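PDB 6M4B: membrane-bound protease PH1510 from Pyrococcus horikoshii, which is a membrane-bound serine protease, represented here by its N-terminal protease domain, that cleaves preferentially near hydrophobic or aromatic residues and degrades casein and a stomatin homolog in vitro. Local coordinates for residues A[44-49]-A[79-84]; A[100-105]-A[154-159]. The protein carries 1 engineered substitution. All coordinates share one frame; numbering follows the deposited sequence.

Contact 1: A[44-49]-A[79-84]; sequences IELDTP and ASAAAA. Engineered in segment 79-84: Ala83 (natural residue Ser).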
# COMPACT_ATOMS: atom_id res chain seq x y z
N ILE A 44 -1.23 -17.59 10.03
CA ILE A 44 -0.23 -16.99 10.86
C ILE A 44 -0.90 -16.65 12.16
O ILE A 44 -1.79 -15.82 12.19
CB ILE A 44 0.42 -15.81 10.17
CG1 ILE A 44 1.26 -16.38 9.03
CG2 ILE A 44 1.25 -15.01 11.16
CD1 ILE A 44 1.84 -15.35 8.12
N GLU A 45 -0.46 -17.35 13.21
CA GLU A 45 -0.94 -17.15 14.57
C GLU A 45 -0.19 -15.94 15.14
O GLU A 45 1.03 -15.99 15.32
CB GLU A 45 -0.69 -18.39 15.42
CG GLU A 45 -1.63 -19.54 15.07
CD GLU A 45 -1.27 -20.86 15.77
OE1 GLU A 45 -0.20 -20.93 16.40
OE2 GLU A 45 -2.05 -21.83 15.66
N LEU A 46 -0.91 -14.85 15.35
CA LEU A 46 -0.27 -13.56 15.60
C LEU A 46 -0.60 -13.07 17.00
O LEU A 46 -1.72 -13.16 17.44
CB LEU A 46 -0.74 -12.52 14.58
CG LEU A 46 -0.14 -11.11 14.71
CD1 LEU A 46 1.33 -11.10 14.30
CD2 LEU A 46 -0.93 -10.16 13.85
N ASP A 47 0.44 -12.63 17.71
CA ASP A 47 0.30 -12.03 19.04
C ASP A 47 1.35 -10.90 19.11
O ASP A 47 2.56 -11.14 19.15
CB ASP A 47 0.55 -13.07 20.14
CG ASP A 47 0.25 -12.55 21.55
OD1 ASP A 47 -0.35 -11.46 21.68
OD2 ASP A 47 0.55 -13.26 22.53
N THR A 48 0.87 -9.67 19.05
CA THR A 48 1.79 -8.54 19.01
C THR A 48 1.17 -7.34 19.70
O THR A 48 -0.04 -7.15 19.62
CB THR A 48 2.19 -8.18 17.58
OG1 THR A 48 3.15 -7.12 17.59
CG2 THR A 48 0.98 -7.75 16.72
N PRO A 49 1.98 -6.56 20.42
CA PRO A 49 1.48 -5.26 20.93
C PRO A 49 1.66 -4.11 19.91
O PRO A 49 1.17 -3.01 20.14
CB PRO A 49 2.35 -5.02 22.17
CG PRO A 49 3.67 -5.62 21.76
CD PRO A 49 3.37 -6.82 20.85
N ALA A 79 -3.88 -13.46 23.53
CA ALA A 79 -3.16 -12.68 22.52
C ALA A 79 -3.89 -11.40 22.06
O ALA A 79 -5.12 -11.21 22.22
CB ALA A 79 -2.84 -13.54 21.31
N SER A 80 -3.14 -10.51 21.43
CA SER A 80 -3.77 -9.37 20.76
C SER A 80 -3.09 -9.08 19.43
O SER A 80 -1.98 -9.53 19.18
CB SER A 80 -3.72 -8.15 21.70
OG SER A 80 -2.37 -7.84 21.92
N ALA A 81 -3.82 -8.41 18.53
CA ALA A 81 -3.23 -7.85 17.30
C ALA A 81 -3.48 -6.37 17.45
O ALA A 81 -4.45 -5.82 16.94
CB ALA A 81 -3.90 -8.40 16.06
N ALA A 82 -2.64 -5.75 18.27
CA ALA A 82 -2.84 -4.36 18.67
C ALA A 82 -1.95 -3.50 17.79
O ALA A 82 -0.93 -3.95 17.29
CB ALA A 82 -2.53 -4.15 20.17
N ALA A 83 -2.36 -2.26 17.60
CA ALA A 83 -1.54 -1.24 16.96
C ALA A 83 -1.10 -1.71 15.58
O ALA A 83 -1.98 -2.09 14.81
CB ALA A 83 -0.37 -0.82 17.87
N ALA A 84 0.20 -1.71 15.24
CA ALA A 84 0.63 -2.21 13.94
C ALA A 84 0.04 -3.57 13.56
O ALA A 84 -0.17 -3.85 12.39
CB ALA A 84 2.13 -2.30 13.87
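Thr48 O is gripped twice from the strand 80-82: Ala82 N donates to it at 3.2 Å in a nearly straight bond (172° at the hydrogen), and Ser80 OG adds a weak one. One residue's backbone is thus held by both flanks of Ala81, since Thr48 N also gives its hydrogen to Ser80 O at 2.9 Å, making a single bridge between Thr48 and Ala81. Upstream, Asp47 lies with CG anti to its backbone N (chi1 -173°), and its carboxylate comes up against Ala79, Asp47 CG meeting Ala79 CB at 3.3 Å. Asp47 OD1 then accepts from Ser80 N at 3.0 Å, the donor standing above the carboxylate plane. On the buried side Leu46 CD2 rests on Ala81 CB at 4.1 Å. The Thr48 hydroxyl turns elsewhere, bonding Gly17 O and Gly50 N, the latter from the first residue of the substrate-binding run 50-53. At the far end the engineered Ala83, which replaces the nucleophilic serine, sets its CB 3.5 Å from Pro49 O. The end of a central strand of the parallel sheet is thereby joined to the strand that leads into the nucleophile and helix 84-90, an arrangement characteristic of the active site of the ClpP/crotonase fold.

Contact 2: A[100-105]-A[154-159]; sequences GTSIGA and DLSLTP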
# COMPACT_ATOMS: atom_id res chain seq x y z
N GLY A 100 -11.17 -14.61 23.96
CA GLY A 100 -10.23 -13.96 24.88
C GLY A 100 -9.10 -13.17 24.26
O GLY A 100 -8.08 -12.92 24.91
N THR A 101 -9.24 -12.79 22.98
CA THR A 101 -8.18 -12.04 22.31
C THR A 101 -8.68 -10.64 22.04
O THR A 101 -9.82 -10.32 22.32
CB THR A 101 -7.69 -12.70 21.00
OG1 THR A 101 -8.79 -12.86 20.10
CG2 THR A 101 -7.01 -14.02 21.27
N SER A 102 -7.81 -9.81 21.50
CA SER A 102 -8.12 -8.41 21.35
C SER A 102 -7.61 -7.89 19.99
O SER A 102 -6.55 -8.29 19.51
CB SER A 102 -7.43 -7.65 22.49
OG SER A 102 -7.84 -6.32 22.49
N ILE A 103 -8.34 -6.96 19.39
CA ILE A 103 -7.83 -6.30 18.16
C ILE A 103 -8.06 -4.79 18.27
O ILE A 103 -9.03 -4.34 18.86
CB ILE A 103 -8.47 -6.91 16.89
CG1 ILE A 103 -7.85 -6.33 15.62
CG2 ILE A 103 -9.97 -6.71 16.87
CD1 ILE A 103 -8.15 -7.17 14.40
N GLY A 104 -7.17 -4.00 17.69
CA GLY A 104 -7.36 -2.54 17.69
C GLY A 104 -6.36 -1.80 18.56
O GLY A 104 -5.20 -2.24 18.72
N ALA A 105 -6.80 -0.66 19.08
CA ALA A 105 -5.94 0.27 19.82
C ALA A 105 -4.79 0.72 18.98
O ALA A 105 -3.62 0.29 19.20
CB ALA A 105 -5.45 -0.36 21.16
N ASP A 154 -8.88 5.07 19.93
CA ASP A 154 -8.06 3.97 20.47
C ASP A 154 -8.92 2.72 20.78
O ASP A 154 -8.61 1.93 21.67
CB ASP A 154 -7.27 4.46 21.71
CG ASP A 154 -5.97 3.73 21.87
OD1 ASP A 154 -5.35 3.37 20.85
OD2 ASP A 154 -5.52 3.50 23.03
N LEU A 155 -10.00 2.56 20.01
CA LEU A 155 -10.92 1.46 20.18
C LEU A 155 -10.19 0.10 20.04
O LEU A 155 -9.33 -0.09 19.19
CB LEU A 155 -12.03 1.56 19.16
CG LEU A 155 -13.15 0.53 19.27
CD1 LEU A 155 -13.94 0.69 20.55
CD2 LEU A 155 -14.08 0.60 18.04
N SER A 156 -10.56 -0.78 20.95
CA SER A 156 -10.12 -2.16 21.05
C SER A 156 -11.39 -3.00 21.10
O SER A 156 -12.35 -2.61 21.76
CB SER A 156 -9.43 -2.37 22.38
OG SER A 156 -8.35 -3.22 22.19
N LEU A 157 -11.39 -4.14 20.42
CA LEU A 157 -12.57 -5.00 20.33
C LEU A 157 -12.24 -6.39 20.79
O LEU A 157 -11.12 -6.83 20.64
CB LEU A 157 -13.14 -5.08 18.91
CG LEU A 157 -13.71 -3.76 18.32
CD1 LEU A 157 -14.23 -4.02 16.91
CD2 LEU A 157 -14.79 -3.09 19.19
N THR A 158 -13.24 -7.07 21.36
CA THR A 158 -13.15 -8.53 21.65
C THR A 158 -13.48 -9.27 20.34
O THR A 158 -13.98 -8.64 19.41
CB THR A 158 -14.21 -8.95 22.70
OG1 THR A 158 -15.50 -8.67 22.18
CG2 THR A 158 -14.01 -8.19 24.08
N PRO A 159 -13.28 -10.61 20.30
CA PRO A 159 -13.61 -11.36 19.08
C PRO A 159 -15.02 -11.23 18.62
O PRO A 159 -15.26 -11.00 17.44
CB PRO A 159 -13.29 -12.81 19.46
CG PRO A 159 -12.16 -12.65 20.44
CD PRO A 159 -12.58 -11.47 21.28
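Ile103 and Leu157 face the same side of an antiparallel pair and cross obliquely, Ile103 CG2 meeting Leu157 CB at 4.1 Å. In Ile103 CG1 stands anti to the backbone N (chi1 -174°) and the end of the side chain leads away from Leu157, leaving CG2 to make the touch. Their backbones form a hydrogen-bonded pair: Leu157 N reaches Ile103 O at 2.8 Å, and Ile103 N returns a bond to Leu157 O. On the other face Ser102 and Ser156 meet through their hydroxyls, Ser156 OG giving a weak bond to Ser102 OG at 3.2 Å. Toward one end Thr101 and Pro159 cross at about a right angle, Thr101 OG1 lying 3.4 Å from the ring atom Pro159 CG while bonding Ala98 O. At the other end Ala105 N donates to Leu155 O at 2.6 Å from above the carbonyl plane. Gly104 lies beside Ser156, where any CB would clash with Leu155 O. Asp154 OD1 lies 3.3 Å from Ala105 C and accepts from Arg107 N, within the substrate-binding run 105-110. An alanine at Asp154 would probably leave Arg107 N without this acceptor and the start of that run less firmly placed. Beneath, Leu157 packs on Ile146 and Phe150 of helix 144-152, and Ile103 on Met97 of strand 94-97 and on Thr86 and Ala89 of helix 84-90; Asp154 follows helix 144-152, and Thr158 is the N-cap of helix 159-164.

How the contacts relate
Contacts 1 and 2 meet in one small mixed sheet, where strand 80-82 runs parallel to 102-104 and the latter pairs antiparallel with 156-157; Ala81 N to Ser102 O and Ala83 N to Gly104 O are probable hydrogen bonds joining them. Both are partly buried, but the centre of contact 1 lies about 8 Å from the centre of the chain, that of contact 2 about 13 Å, and contact 1 ties this sheet to the main parallel one. There a carboxylate and a single bridge link strands at a steep angle, whereas contact 2 relies on regular antiparallel pairing, with leucine and isoleucine beneath. Together they bring the nucleophile position and the substrate-binding run 105-110 side by side.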